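Local structure of transcription termination factor NusA (Planctomyces limnophilus, 4MTN) at residues Gln32-Ala37 / Ile48-Asp53; Ile187-Glu192 / Gly230-Asn235; Cys273-Arg278 / Val344-Leu349. The protein probably takes part in both termination and antitermination of transcription, binding the core RNA polymerase and nascent RNA. All coordinates share one frame; numbering follows the deposited sequence.

Interaction 1 of 3, residues Gln32-Ala37 / Ile48-Asp53; sequences QAILSA and IEVHID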
ATOM      1  N   GLN A  32      10.889 -26.875 -22.239  1.00 60.58           N
ATOM      2  CA  GLN A  32      10.267 -25.792 -22.990  1.00 56.96           C
ATOM      3  C   GLN A  32      11.037 -25.486 -24.271  1.00 57.09           C
ATOM      4  O   GLN A  32      10.466 -24.999 -25.247  1.00 58.68           O
ATOM      5  CB  GLN A  32      10.157 -24.533 -22.125  1.00 53.31           C
ATOM      6  CG  GLN A  32       9.191 -24.670 -20.960  1.00 51.97           C
ATOM      7  CD  GLN A  32       7.780 -24.996 -21.406  1.00 57.41           C
ATOM      8  OE1 GLN A  32       7.311 -24.506 -22.432  1.00 59.10           O
ATOM      9  NE2 GLN A  32       7.095 -25.834 -20.636  1.00 58.63           N
ATOM     10  N   ALA A  33      12.336 -25.772 -24.262  1.00 54.94           N
ATOM     11  CA  ALA A  33      13.166 -25.590 -25.447  1.00 56.66           C
ATOM     12  C   ALA A  33      12.866 -26.674 -26.478  1.00 57.56           C
ATOM     13  O   ALA A  33      12.785 -26.399 -27.676  1.00 57.18           O
ATOM     14  CB  ALA A  33      14.641 -25.598 -25.074  1.00 57.23           C
ATOM     15  N   ILE A  34      12.704 -27.904 -26.001  1.00 57.53           N
ATOM     16  CA  ILE A  34      12.329 -29.022 -26.859  1.00 59.06           C
ATOM     17  C   ILE A  34      10.916 -28.817 -27.394  1.00 59.30           C
ATOM     18  O   ILE A  34      10.636 -29.081 -28.564  1.00 62.51           O
ATOM     19  CB  ILE A  34      12.410 -30.366 -26.105  1.00 60.52           C
ATOM     20  CG1 ILE A  34      13.857 -30.669 -25.711  1.00 50.82           C
ATOM     21  CG2 ILE A  34      11.844 -31.500 -26.950  1.00 50.16           C
ATOM     22  CD1 ILE A  34      14.018 -31.961 -24.941  1.00 64.37           C
ATOM     23  N   LEU A  35      10.035 -28.332 -26.525  1.00 58.28           N
ATOM     24  CA  LEU A  35       8.645 -28.078 -26.887  1.00 58.81           C
ATOM     25  C   LEU A  35       8.536 -27.040 -27.999  1.00 61.64           C
ATOM     26  O   LEU A  35       7.782 -27.221 -28.955  1.00 61.06           O
ATOM     27  CB  LEU A  35       7.854 -27.621 -25.660  1.00 55.78           C
ATOM     28  CG  LEU A  35       6.364 -27.336 -25.848  1.00 57.37           C
ATOM     29  CD1 LEU A  35       5.680 -28.488 -26.563  1.00 56.34           C
ATOM     30  CD2 LEU A  35       5.709 -27.075 -24.501  1.00 61.21           C
ATOM     31  N   SER A  36       9.293 -25.954 -27.869  1.00 62.87           N
ATOM     32  CA  SER A  36       9.306 -24.905 -28.882  1.00 65.55           C
ATOM     33  C   SER A  36       9.863 -25.432 -30.199  1.00 61.83           C
ATOM     34  O   SER A  36       9.397 -25.058 -31.276  1.00 61.78           O
ATOM     35  CB  SER A  36      10.124 -23.703 -28.406  1.00 71.00           C
ATOM     36  OG  SER A  36       9.494 -23.063 -27.310  1.00 79.56           O
ATOM     37  N   ALA A  37      10.860 -26.306 -30.104  1.00 59.01           N
ATOM     38  CA  ALA A  37      11.449 -26.928 -31.283  1.00 58.06           C
ATOM     39  C   ALA A  37      10.459 -27.886 -31.934  1.00 60.69           C
ATOM     40  O   ALA A  37      10.461 -28.066 -33.151  1.00 62.42           O
ATOM     41  CB  ALA A  37      12.730 -27.657 -30.914  1.00 54.34           C
ATOM     42  N   ILE A  48       0.960 -30.615 -28.403  1.00 74.04           N
ATOM     43  CA  ILE A  48       2.279 -31.156 -28.101  1.00 69.82           C
ATOM     44  C   ILE A  48       2.617 -31.045 -26.618  1.00 70.28           C
ATOM     45  O   ILE A  48       2.399 -30.007 -25.992  1.00 69.54           O
ATOM     46  CB  ILE A  48       3.377 -30.446 -28.919  1.00 66.08           C
ATOM     47  CG1 ILE A  48       2.948 -30.304 -30.382  1.00 66.97           C
ATOM     48  CG2 ILE A  48       4.695 -31.201 -28.819  1.00 62.67           C
ATOM     49  CD1 ILE A  48       3.966 -29.601 -31.248  1.00 65.97           C
ATOM     50  N   GLU A  49       3.147 -32.130 -26.061  1.00 72.86           N
ATOM     51  CA  GLU A  49       3.603 -32.142 -24.678  1.00 75.80           C
ATOM     52  C   GLU A  49       4.952 -32.847 -24.585  1.00 72.49           C
ATOM     53  O   GLU A  49       5.216 -33.801 -25.317  1.00 69.23           O
ATOM     54  CB  GLU A  49       2.575 -32.822 -23.772  1.00 82.59           C
ATOM     55  CG  GLU A  49       2.201 -34.232 -24.196  1.00 90.14           C
ATOM     56  CD  GLU A  49       1.125 -34.839 -23.318  1.00 99.15           C
ATOM     57  OE1 GLU A  49       0.605 -34.124 -22.434  1.00102.47           O
ATOM     58  OE2 GLU A  49       0.800 -36.029 -23.510  1.00102.76           O
ATOM     59  N   VAL A  50       5.806 -32.368 -23.688  1.00 73.47           N
ATOM     60  CA  VAL A  50       7.149 -32.915 -23.555  1.00 73.80           C
ATOM     61  C   VAL A  50       7.505 -33.170 -22.091  1.00 78.23           C
ATOM     62  O   VAL A  50       7.218 -32.351 -21.216  1.00 79.18           O
ATOM     63  CB  VAL A  50       8.200 -31.975 -24.194  1.00 69.64           C
ATOM     64  CG1 VAL A  50       8.077 -30.572 -23.625  1.00 68.96           C
ATOM     65  CG2 VAL A  50       9.610 -32.521 -24.007  1.00 69.23           C
ATOM     66  N   HIS A  51       8.113 -34.323 -21.830  1.00 79.25           N
ATOM     67  CA  HIS A  51       8.571 -34.660 -20.491  1.00 79.80           C
ATOM     68  C   HIS A  51       9.950 -35.304 -20.529  1.00 75.06           C
ATOM     69  O   HIS A  51      10.218 -36.174 -21.355  1.00 74.41           O
ATOM     70  CB  HIS A  51       7.581 -35.598 -19.798  1.00 86.11           C
ATOM     71  CG  HIS A  51       8.105 -36.193 -18.529  1.00 92.50           C
ATOM     72  ND1 HIS A  51       8.409 -35.434 -17.420  1.00 93.85           N
ATOM     73  CD2 HIS A  51       8.385 -37.476 -18.194  1.00 98.32           C
ATOM     74  CE1 HIS A  51       8.850 -36.222 -16.456  1.00 97.56           C
ATOM     75  NE2 HIS A  51       8.845 -37.466 -16.900  1.00100.54           N
ATOM     76  N   ILE A  52      10.826 -34.866 -19.633  1.00 73.21           N
ATOM     77  CA  ILE A  52      12.148 -35.463 -19.514  1.00 73.16           C
ATOM     78  C   ILE A  52      12.258 -36.229 -18.205  1.00 76.45           C
ATOM     79  O   ILE A  52      12.068 -35.661 -17.131  1.00 78.04           O
ATOM     80  CB  ILE A  52      13.259 -34.402 -19.577  1.00 72.61           C
ATOM     81  CG1 ILE A  52      13.191 -33.637 -20.900  1.00 68.20           C
ATOM     82  CG2 ILE A  52      14.624 -35.052 -19.402  1.00 74.75           C
ATOM     83  CD1 ILE A  52      14.195 -32.513 -21.002  1.00 67.25           C
ATOM     84  N   ASP A  53      12.549 -37.522 -18.302  1.00 82.04           N
ATOM     85  CA  ASP A  53      12.753 -38.347 -17.118  1.00 88.11           C
ATOM     86  C   ASP A  53      13.940 -37.801 -16.334  1.00 88.51           C
ATOM     87  O   ASP A  53      15.018 -37.599 -16.888  1.00 91.00           O
ATOM     88  CB  ASP A  53      12.981 -39.810 -17.507  1.00 97.16           C
ATOM     89  CG  ASP A  53      12.785 -40.766 -16.343  1.00108.92           C
ATOM     90  OD1 ASP A  53      13.040 -40.372 -15.185  1.00111.31           O
ATOM     91  OD2 ASP A  53      12.375 -41.920 -16.588  1.00116.90           O
TER

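Interaction 2 of 3, residues Ile187-Glu192 / Gly230-Asn235; sequences IPEVNE and GARIRN. With SO4 (sulfate ion), chain B; SO4 (sulfate ion), chain C.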
ATOM      1  N   ILE A 187       6.538  -8.346  20.051  1.00 42.41           N
ATOM      2  CA  ILE A 187       5.557  -8.550  21.112  1.00 41.94           C
ATOM      3  C   ILE A 187       4.978  -9.961  21.084  1.00 40.29           C
ATOM      4  O   ILE A 187       4.205 -10.300  20.187  1.00 41.63           O
ATOM      5  CB  ILE A 187       4.405  -7.534  21.015  1.00 41.54           C
ATOM      6  CG1 ILE A 187       4.957  -6.109  20.957  1.00 40.98           C
ATOM      7  CG2 ILE A 187       3.452  -7.695  22.191  1.00 44.76           C
ATOM      8  CD1 ILE A 187       3.889  -5.039  20.941  1.00 40.08           C
ATOM      9  N   PRO A 188       5.345 -10.788  22.076  1.00 43.58           N
ATOM     10  CA  PRO A 188       4.887 -12.180  22.161  1.00 47.00           C
ATOM     11  C   PRO A 188       3.367 -12.313  22.230  1.00 48.06           C
ATOM     12  O   PRO A 188       2.828 -13.283  21.706  1.00 46.04           O
ATOM     13  CB  PRO A 188       5.538 -12.690  23.455  1.00 44.00           C
ATOM     14  CG  PRO A 188       5.916 -11.466  24.214  1.00 51.84           C
ATOM     15  CD  PRO A 188       6.254 -10.444  23.180  1.00 47.86           C
ATOM     16  N   GLU A 189       2.687 -11.355  22.854  1.00 47.56           N
ATOM     17  CA  GLU A 189       1.230 -11.397  22.935  1.00 45.70           C
ATOM     18  C   GLU A 189       0.586 -11.321  21.551  1.00 43.11           C
ATOM     19  O   GLU A 189      -0.494 -11.867  21.331  1.00 42.24           O
ATOM     20  CB  GLU A 189       0.698 -10.261  23.813  1.00 47.93           C
ATOM     21  CG  GLU A 189       0.953 -10.434  25.301  1.00 54.64           C
ATOM     22  CD  GLU A 189       2.240  -9.778  25.761  1.00 56.44           C
ATOM     23  OE1 GLU A 189       3.205  -9.724  24.970  1.00 56.85           O
ATOM     24  OE2 GLU A 189       2.281  -9.306  26.916  1.00 56.89           O
ATOM     25  N   VAL A 190       1.248 -10.637  20.624  1.00 44.68           N
ATOM     26  CA  VAL A 190       0.709 -10.464  19.281  1.00 45.03           C
ATOM     27  C   VAL A 190       0.925 -11.703  18.408  1.00 48.13           C
ATOM     28  O   VAL A 190       0.022 -12.119  17.680  1.00 48.82           O
ATOM     29  CB  VAL A 190       1.324  -9.232  18.589  1.00 43.65           C
ATOM     30  CG1 VAL A 190       0.754  -9.063  17.192  1.00 42.69           C
ATOM     31  CG2 VAL A 190       1.064  -7.984  19.416  1.00 39.40           C
ATOM     32  N   ASN A 191       2.110 -12.301  18.488  1.00 49.66           N
ATOM     33  CA  ASN A 191       2.399 -13.492  17.689  1.00 54.34           C
ATOM     34  C   ASN A 191       1.759 -14.746  18.275  1.00 60.09           C
ATOM     35  O   ASN A 191       1.632 -15.762  17.593  1.00 63.35           O
ATOM     36  CB  ASN A 191       3.911 -13.693  17.529  1.00 57.51           C
ATOM     37  CG  ASN A 191       4.641 -13.811  18.857  1.00 67.20           C
ATOM     38  OD1 ASN A 191       4.282 -14.622  19.710  1.00 72.40           O
ATOM     39  ND2 ASN A 191       5.680 -13.003  19.029  1.00 69.60           N
ATOM     40  N   GLU A 192       1.363 -14.672  19.543  1.00 62.37           N
ATOM     41  CA  GLU A 192       0.627 -15.760  20.182  1.00 65.87           C
ATOM     42  C   GLU A 192      -0.873 -15.554  19.999  1.00 63.68           C
ATOM     43  O   GLU A 192      -1.682 -16.290  20.565  1.00 68.25           O
ATOM     44  CB  GLU A 192       0.973 -15.864  21.669  1.00 74.33           C
ATOM     45  CG  GLU A 192       2.390 -16.350  21.958  1.00 82.96           C
ATOM     46  CD  GLU A 192       2.569 -17.837  21.720  1.00 94.51           C
ATOM     47  OE1 GLU A 192       1.558 -18.538  21.505  1.00102.31           O
ATOM     48  OE2 GLU A 192       3.727 -18.305  21.752  1.00 96.44           O
ATOM     49  N   GLY A 230       7.642  -0.482  28.236  1.00 48.44           N
ATOM     50  CA  GLY A 230       7.342  -0.121  26.860  1.00 37.28           C
ATOM     51  C   GLY A 230       8.564  -0.269  25.970  1.00 37.47           C
ATOM     52  O   GLY A 230       8.657   0.355  24.913  1.00 40.28           O
ATOM     53  N   ALA A 231       9.498  -1.109  26.403  1.00 41.21           N
ATOM     54  CA  ALA A 231      10.776  -1.281  25.718  1.00 41.05           C
ATOM     55  C   ALA A 231      10.640  -1.975  24.363  1.00 47.39           C
ATOM     56  O   ALA A 231      11.341  -1.631  23.412  1.00 52.76           O
ATOM     57  CB  ALA A 231      11.741  -2.053  26.606  1.00 40.92           C
ATOM     58  N   ARG A 232       9.744  -2.954  24.279  1.00 45.73           N
ATOM     59  CA  ARG A 232       9.563  -3.719  23.047  1.00 45.04           C
ATOM     60  C   ARG A 232       9.005  -2.849  21.926  1.00 43.34           C
ATOM     61  O   ARG A 232       9.375  -3.005  20.762  1.00 43.07           O
ATOM     62  CB  ARG A 232       8.642  -4.916  23.287  1.00 42.43           C
ATOM     63  CG  ARG A 232       9.203  -5.949  24.252  1.00 41.61           C
ATOM     64  CD  ARG A 232       8.136  -6.954  24.648  1.00 37.16           C
ATOM     65  NE  ARG A 232       6.904  -6.286  25.052  1.00 37.66           N
ATOM     66  CZ  ARG A 232       5.818  -6.916  25.485  1.00 41.15           C
ATOM     67  NH1 ARG A 232       5.806  -8.239  25.577  1.00 43.10           N
ATOM     68  NH2 ARG A 232       4.741  -6.221  25.827  1.00 38.42           N
ATOM     69  N   ILE A 233       8.110  -1.934  22.283  1.00 44.05           N
ATOM     70  CA  ILE A 233       7.538  -1.004  21.318  1.00 48.57           C
ATOM     71  C   ILE A 233       8.614  -0.057  20.788  1.00 51.13           C
ATOM     72  O   ILE A 233       8.665   0.233  19.592  1.00 47.68           O
ATOM     73  CB  ILE A 233       6.381  -0.195  21.937  1.00 40.21           C
ATOM     74  CG1 ILE A 233       5.204  -1.118  22.254  1.00 39.75           C
ATOM     75  CG2 ILE A 233       5.938   0.918  21.005  1.00 40.65           C
ATOM     76  CD1 ILE A 233       4.052  -0.427  22.947  1.00 40.64           C
ATOM     77  N   ARG A 234       9.484   0.408  21.682  1.00 49.19           N
ATOM     78  CA  ARG A 234      10.574   1.292  21.289  1.00 51.27           C
ATOM     79  C   ARG A 234      11.612   0.561  20.441  1.00 52.17           C
ATOM     80  O   ARG A 234      12.252   1.165  19.582  1.00 58.81           O
ATOM     81  CB  ARG A 234      11.245   1.908  22.517  1.00 51.50           C
ATOM     82  CG  ARG A 234      10.434   3.003  23.189  1.00 56.82           C
ATOM     83  CD  ARG A 234      11.283   3.772  24.186  1.00 65.11           C
ATOM     84  NE  ARG A 234      12.103   2.875  24.994  1.00 70.79           N
ATOM     85  CZ  ARG A 234      11.683   2.274  26.102  1.00 76.46           C
ATOM     86  NH1 ARG A 234      10.447   2.475  26.542  1.00 75.81           N
ATOM     87  NH2 ARG A 234      12.499   1.470  26.770  1.00 79.91           N
ATOM     88  N   ASN A 235      11.778  -0.735  20.691  1.00 49.31           N
ATOM     89  CA  ASN A 235      12.692  -1.555  19.901  1.00 54.18           C
ATOM     90  C   ASN A 235      12.297  -1.558  18.428  1.00 54.29           C
ATOM     91  O   ASN A 235      13.150  -1.465  17.545  1.00 49.94           O
ATOM     92  CB  ASN A 235      12.735  -2.990  20.431  1.00 60.25           C
ATOM     93  CG  ASN A 235      13.556  -3.120  21.699  1.00 73.30           C
ATOM     94  OD1 ASN A 235      14.442  -2.307  21.967  1.00 79.87           O
ATOM     95  ND2 ASN A 235      13.271  -4.153  22.486  1.00 79.11           N
TER
HETATM   96  S   SO4 B 501       8.741  -4.317  27.687  1.00 55.07           S
HETATM   97  O1  SO4 B 501       7.922  -3.991  26.524  1.00 59.32           O
HETATM   98  O2  SO4 B 501      10.005  -4.901  27.246  1.00 53.42           O
HETATM   99  O3  SO4 B 501       9.004  -3.099  28.447  1.00 50.87           O
HETATM  100  O4  SO4 B 501       8.032  -5.273  28.530  1.00 57.85           O
HETATM  101  S   SO4 C 502      15.168  -0.048  28.126  0.50 77.30           S
HETATM  102  O1  SO4 C 502      14.137   0.914  28.502  0.50 75.92           O
HETATM  103  O2  SO4 C 502      15.308  -0.066  26.673  0.50 73.40           O
HETATM  104  O3  SO4 C 502      16.438   0.337  28.732  0.50 78.59           O
HETATM  105  O4  SO4 C 502      14.790  -1.376  28.597  0.50 76.43           O

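Interaction 3 of 3, residues Cys273-Arg278 / Val344-Leu349; sequences CPMLGR and VSQGFL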
ATOM      1  N   CYS A 273     -20.854  12.814  10.617  1.00 75.15           N
ATOM      2  CA  CYS A 273     -21.482  13.366   9.421  1.00 72.88           C
ATOM      3  C   CYS A 273     -21.343  12.391   8.255  1.00 71.31           C
ATOM      4  O   CYS A 273     -20.445  12.536   7.425  1.00 69.15           O
ATOM      5  CB  CYS A 273     -20.865  14.719   9.056  1.00 71.66           C
ATOM      6  SG  CYS A 273     -20.879  15.940  10.390  1.00 63.66           S
ATOM      7  N   PRO A 274     -22.237  11.391   8.194  1.00 70.49           N
ATOM      8  CA  PRO A 274     -22.191  10.295   7.216  1.00 70.08           C
ATOM      9  C   PRO A 274     -22.176  10.757   5.759  1.00 70.22           C
ATOM     10  O   PRO A 274     -21.523  10.123   4.929  1.00 69.56           O
ATOM     11  CB  PRO A 274     -23.473   9.509   7.514  1.00 70.85           C
ATOM     12  CG  PRO A 274     -23.792   9.828   8.932  1.00 69.99           C
ATOM     13  CD  PRO A 274     -23.383  11.256   9.112  1.00 69.97           C
HETATM   14  N   MSE A 275     -22.883  11.842   5.455  1.00 70.88           N
HETATM   15  CA  MSE A 275     -22.993  12.322   4.081  1.00 67.68           C
HETATM   16  C   MSE A 275     -21.666  12.846   3.538  1.00 65.64           C
HETATM   17  O   MSE A 275     -21.369  12.695   2.353  1.00 64.97           O
HETATM   18  CB  MSE A 275     -24.061  13.409   3.981  1.00 68.53           C
HETATM   19  CG  MSE A 275     -25.477  12.886   4.130  1.00 72.52           C
HETATM   20 SE   MSE A 275     -26.822  14.243   3.764  1.00105.85          SE
HETATM   21  CE  MSE A 275     -26.241  14.779   1.984  1.00123.74           C
ATOM     22  N   LEU A 276     -20.874  13.467   4.404  1.00 63.29           N
ATOM     23  CA  LEU A 276     -19.555  13.948   4.013  1.00 58.89           C
ATOM     24  C   LEU A 276     -18.470  12.932   4.347  1.00 55.46           C
ATOM     25  O   LEU A 276     -17.296  13.144   4.036  1.00 51.48           O
ATOM     26  CB  LEU A 276     -19.246  15.283   4.691  1.00 59.74           C
ATOM     27  CG  LEU A 276     -19.848  16.526   4.039  1.00 61.52           C
ATOM     28  CD1 LEU A 276     -19.578  17.756   4.887  1.00 62.17           C
ATOM     29  CD2 LEU A 276     -19.290  16.705   2.635  1.00 61.32           C
ATOM     30  N   GLY A 277     -18.869  11.828   4.974  1.00 56.88           N
ATOM     31  CA  GLY A 277     -17.926  10.823   5.432  1.00 61.16           C
ATOM     32  C   GLY A 277     -16.944  11.438   6.408  1.00 65.25           C
ATOM     33  O   GLY A 277     -15.752  11.129   6.393  1.00 61.36           O
ATOM     34  N   ARG A 278     -17.458  12.315   7.264  1.00 72.17           N
ATOM     35  CA  ARG A 278     -16.621  13.133   8.129  1.00 74.16           C
ATOM     36  C   ARG A 278     -17.037  13.044   9.594  1.00 77.66           C
ATOM     37  O   ARG A 278     -18.221  13.113   9.918  1.00 83.46           O
ATOM     38  CB  ARG A 278     -16.665  14.590   7.660  1.00 76.55           C
ATOM     39  CG  ARG A 278     -16.041  15.589   8.618  1.00 81.22           C
ATOM     40  CD  ARG A 278     -16.357  17.014   8.199  1.00 86.32           C
ATOM     41  NE  ARG A 278     -15.926  17.290   6.832  1.00 88.28           N
ATOM     42  CZ  ARG A 278     -16.248  18.388   6.155  1.00 90.58           C
ATOM     43  NH1 ARG A 278     -17.011  19.315   6.718  1.00 92.51           N
ATOM     44  NH2 ARG A 278     -15.812  18.557   4.915  1.00 89.98           N
ATOM     45  N   VAL A 344     -26.560  22.550   6.658  1.00 71.88           N
ATOM     46  CA  VAL A 344     -25.680  22.906   7.765  1.00 76.96           C
ATOM     47  C   VAL A 344     -25.858  21.949   8.941  1.00 79.07           C
ATOM     48  O   VAL A 344     -24.890  21.580   9.609  1.00 76.90           O
ATOM     49  CB  VAL A 344     -25.935  24.354   8.234  1.00 81.12           C
ATOM     50  CG1 VAL A 344     -25.028  24.713   9.395  1.00 83.04           C
ATOM     51  CG2 VAL A 344     -25.725  25.320   7.084  1.00 81.31           C
ATOM     52  N   SER A 345     -27.099  21.539   9.178  1.00 81.73           N
ATOM     53  CA  SER A 345     -27.408  20.613  10.260  1.00 85.53           C
ATOM     54  C   SER A 345     -26.818  19.230   9.999  1.00 81.98           C
ATOM     55  O   SER A 345     -26.596  18.455  10.930  1.00 82.70           O
ATOM     56  CB  SER A 345     -28.921  20.504  10.452  1.00 93.41           C
ATOM     57  OG  SER A 345     -29.536  19.897   9.328  1.00100.84           O
ATOM     58  N   GLN A 346     -26.569  18.929   8.729  1.00 77.20           N
ATOM     59  CA  GLN A 346     -26.043  17.625   8.341  1.00 72.42           C
ATOM     60  C   GLN A 346     -24.520  17.637   8.198  1.00 68.22           C
ATOM     61  O   GLN A 346     -23.919  16.633   7.812  1.00 65.94           O
ATOM     62  CB  GLN A 346     -26.692  17.160   7.038  1.00 74.66           C
ATOM     63  CG  GLN A 346     -26.849  15.654   6.943  1.00 79.14           C
ATOM     64  CD  GLN A 346     -27.880  15.113   7.915  1.00 86.19           C
ATOM     65  OE1 GLN A 346     -28.795  15.826   8.328  1.00 88.94           O
ATOM     66  NE2 GLN A 346     -27.735  13.846   8.286  1.00 88.08           N
ATOM     67  N   GLY A 347     -23.901  18.773   8.505  1.00 66.79           N
ATOM     68  CA  GLY A 347     -22.451  18.865   8.518  1.00 66.50           C
ATOM     69  C   GLY A 347     -21.821  19.626   7.366  1.00 68.35           C
ATOM     70  O   GLY A 347     -20.596  19.718   7.276  1.00 66.13           O
ATOM     71  N   PHE A 348     -22.650  20.175   6.484  1.00 70.75           N
ATOM     72  CA  PHE A 348     -22.147  20.961   5.361  1.00 64.18           C
ATOM     73  C   PHE A 348     -21.918  22.409   5.779  1.00 65.23           C
ATOM     74  O   PHE A 348     -22.847  23.098   6.200  1.00 67.54           O
ATOM     75  CB  PHE A 348     -23.116  20.893   4.181  1.00 62.50           C
ATOM     76  CG  PHE A 348     -23.272  19.515   3.606  1.00 61.34           C
ATOM     77  CD1 PHE A 348     -22.453  19.084   2.576  1.00 58.90           C
ATOM     78  CD2 PHE A 348     -24.233  18.649   4.099  1.00 61.68           C
ATOM     79  CE1 PHE A 348     -22.593  17.817   2.047  1.00 58.60           C
ATOM     80  CE2 PHE A 348     -24.376  17.381   3.574  1.00 60.86           C
ATOM     81  CZ  PHE A 348     -23.553  16.964   2.548  1.00 52.07           C
ATOM     82  N   LEU A 349     -20.675  22.866   5.660  1.00 64.65           N
ATOM     83  CA  LEU A 349     -20.310  24.205   6.108  1.00 65.41           C
ATOM     84  C   LEU A 349     -19.835  25.083   4.954  1.00 59.36           C
ATOM     85  O   LEU A 349     -20.474  26.082   4.623  1.00 61.59           O
ATOM     86  CB  LEU A 349     -19.230  24.124   7.188  1.00 67.23           C
ATOM     87  CG  LEU A 349     -19.640  23.371   8.456  1.00 71.64           C
ATOM     88  CD1 LEU A 349     -18.464  23.231   9.411  1.00 76.48           C
ATOM     89  CD2 LEU A 349     -20.812  24.065   9.136  1.00 71.18           C
TER
HETATM   90  O   HOH W   1     -23.987  14.005   7.220  1.00 77.98           O

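Interaction 1 of 3, residues Gln32-Ala37 / Ile48-Asp53
The helical segment 32-37 runs across strand 48-52 at an axis separation of 8.1 Å, the two N-to-C directions 147° apart and thus closer to antiparallel than to parallel, with L35 and V50 nearest through their CA atoms. No hydrogen bond spans the gap, and aliphatic side chains do the joining. V50 is central, its CA-CB bond aimed at the helix and its two methyls divided between two helix residues. V50 CG1, placed between the backbone N and the carbonyl carbon (chi1 54°), meets L35 CB at 3.6 Å, while CG2 of V50 meets I34 CG2 at 3.8 Å, with the I34 and V50 side chains crossing at about a right angle. L35 touches the strand at both ends of its side chain: CB against V50, and, with CG anti to the backbone N (chi1 -179°), L35 CD1 at I48 CG2, 3.7 Å away, the two side chains crossing obliquely. That CD1 also lies against the I48 carbonyl O. At the other end the CD1 methyls of I34 and I52 lie 4.0 Å apart, these side chains again crossing obliquely. I34 goes on to touch P59 and V61 of the adjacent strand 59-63, and I76 and L77 of helix 70-78. Alternate residues I48, V50 and I52 thus turn one apolar side of the strand to the helix, a helix-on-antiparallel-sheet core within the NusA N-terminal domain.

Interaction 2 of 3, residues Ile187-Glu192 / Gly230-Asn235
Charge pairing comes first. R232 reaches from the start of helix 231-239 toward E189, and its NH1 donates to E189 OE1 at 3.1 Å in a salt bridge. The bond is bent, 136° at the hydrogen. It uses the syn lone pair of OE1, which lies out of the guanidinium plane, and the carboxylate and guanidinium planes are 68° apart, so this is not a flat two-pronged pairing. A bend at chi2 of E189 brings the acid round to its partner. NH2 of R232 is taken up elsewhere, by the A224 carbonyl O, so both terminal nitrogens, NH1 and NH2, have an acceptor.

The apolar contacts frame the same group. I187 CG2 lies over one face of the guanidinium, 4.1 Å from R232 CZ, and P188 meets it tip to tip, its CD 3.3 Å from R232 NH1. Beside them I187 CD1 approaches I233 CG1 at 4.3 Å, where I233 turns on to I245 and V247 of strand 244-249.

G230 ends the sequence GVRG, the GxxG loop of a type II KH domain, and occupies the N-cap position of helix 231-239. Sulfate, probably from the crystallisation liquor, sits at this helix start. A231 N gives a bond to O3 of the chain B sulfate at 2.9 Å and R232 N one to its O1 at 3.1 Å, both nearly straight. R232 NE adds a weak bond to that O1. V228 N and R229 N of the loop also donate to sulfate. An anion here is consistent with the place where KH domains receive the backbone of a nucleic acid. A second sulfate, chain C, is held weakly by R234 NH2 through its O2.

Interaction 3 of 3, residues Cys273-Arg278 / Val344-Leu349
F348, M275 and Q346 bury the most surface here, and the F348 ring is where M275 and L276 meet. L276 lies over one face of that ring, its CG 4.1 Å from the centroid in a CH-pi contact, with CD2 3.5 Å from F348 CE1. M275, present as selenomethionine, comes to the ring edge instead: a bend at chi3 (55°) brings CE to 3.5 Å from F348 CZ, and SE stands near the ring plane in a Met-aromatic contact. Q346 meets the selenium, its CG 3.5 Å from M275 SE, the two side chains crossing at about a right angle. An alanine in place of F348 would remove the ring and would probably loosen the seat of both L276 and M275. Between Q346 and F348, G347 ends helix 337-345 in a Schellman motif, its CA 3.8 Å from C273 SG; a CB there would clash with that sulfur. One water accepts from M275 N and donates to Q346 O, joining the two backbones. R278 turns its NH2 to D353 in a salt bridge. With no direct hydrogen bond between the segments, cohesion rests on apolar contacts, on the face and edge of the F348 ring, and on one bridging water.

From the N terminus, interaction 1 closes first, a short connection of ten residues that brings strand 48-52 back onto helix 23-42 inside the N-terminal domain. The chain then passes through helix 87-105 and the S1 domain before interaction 2 opens; its 37 intervening residues bring the first KH domain's helix 231-239 back to the short helix that follows helix 176-186. Interaction 3 makes the longest closure, 65 residues, joining the turn between strands 269-273 and 278-282 to the helix-hairpin-helix region. The three loops run in series, none enclosing or crossing another. Interactions 1 and 3 lie on opposite sides of the chain's centre, their own centres 65 Å apart.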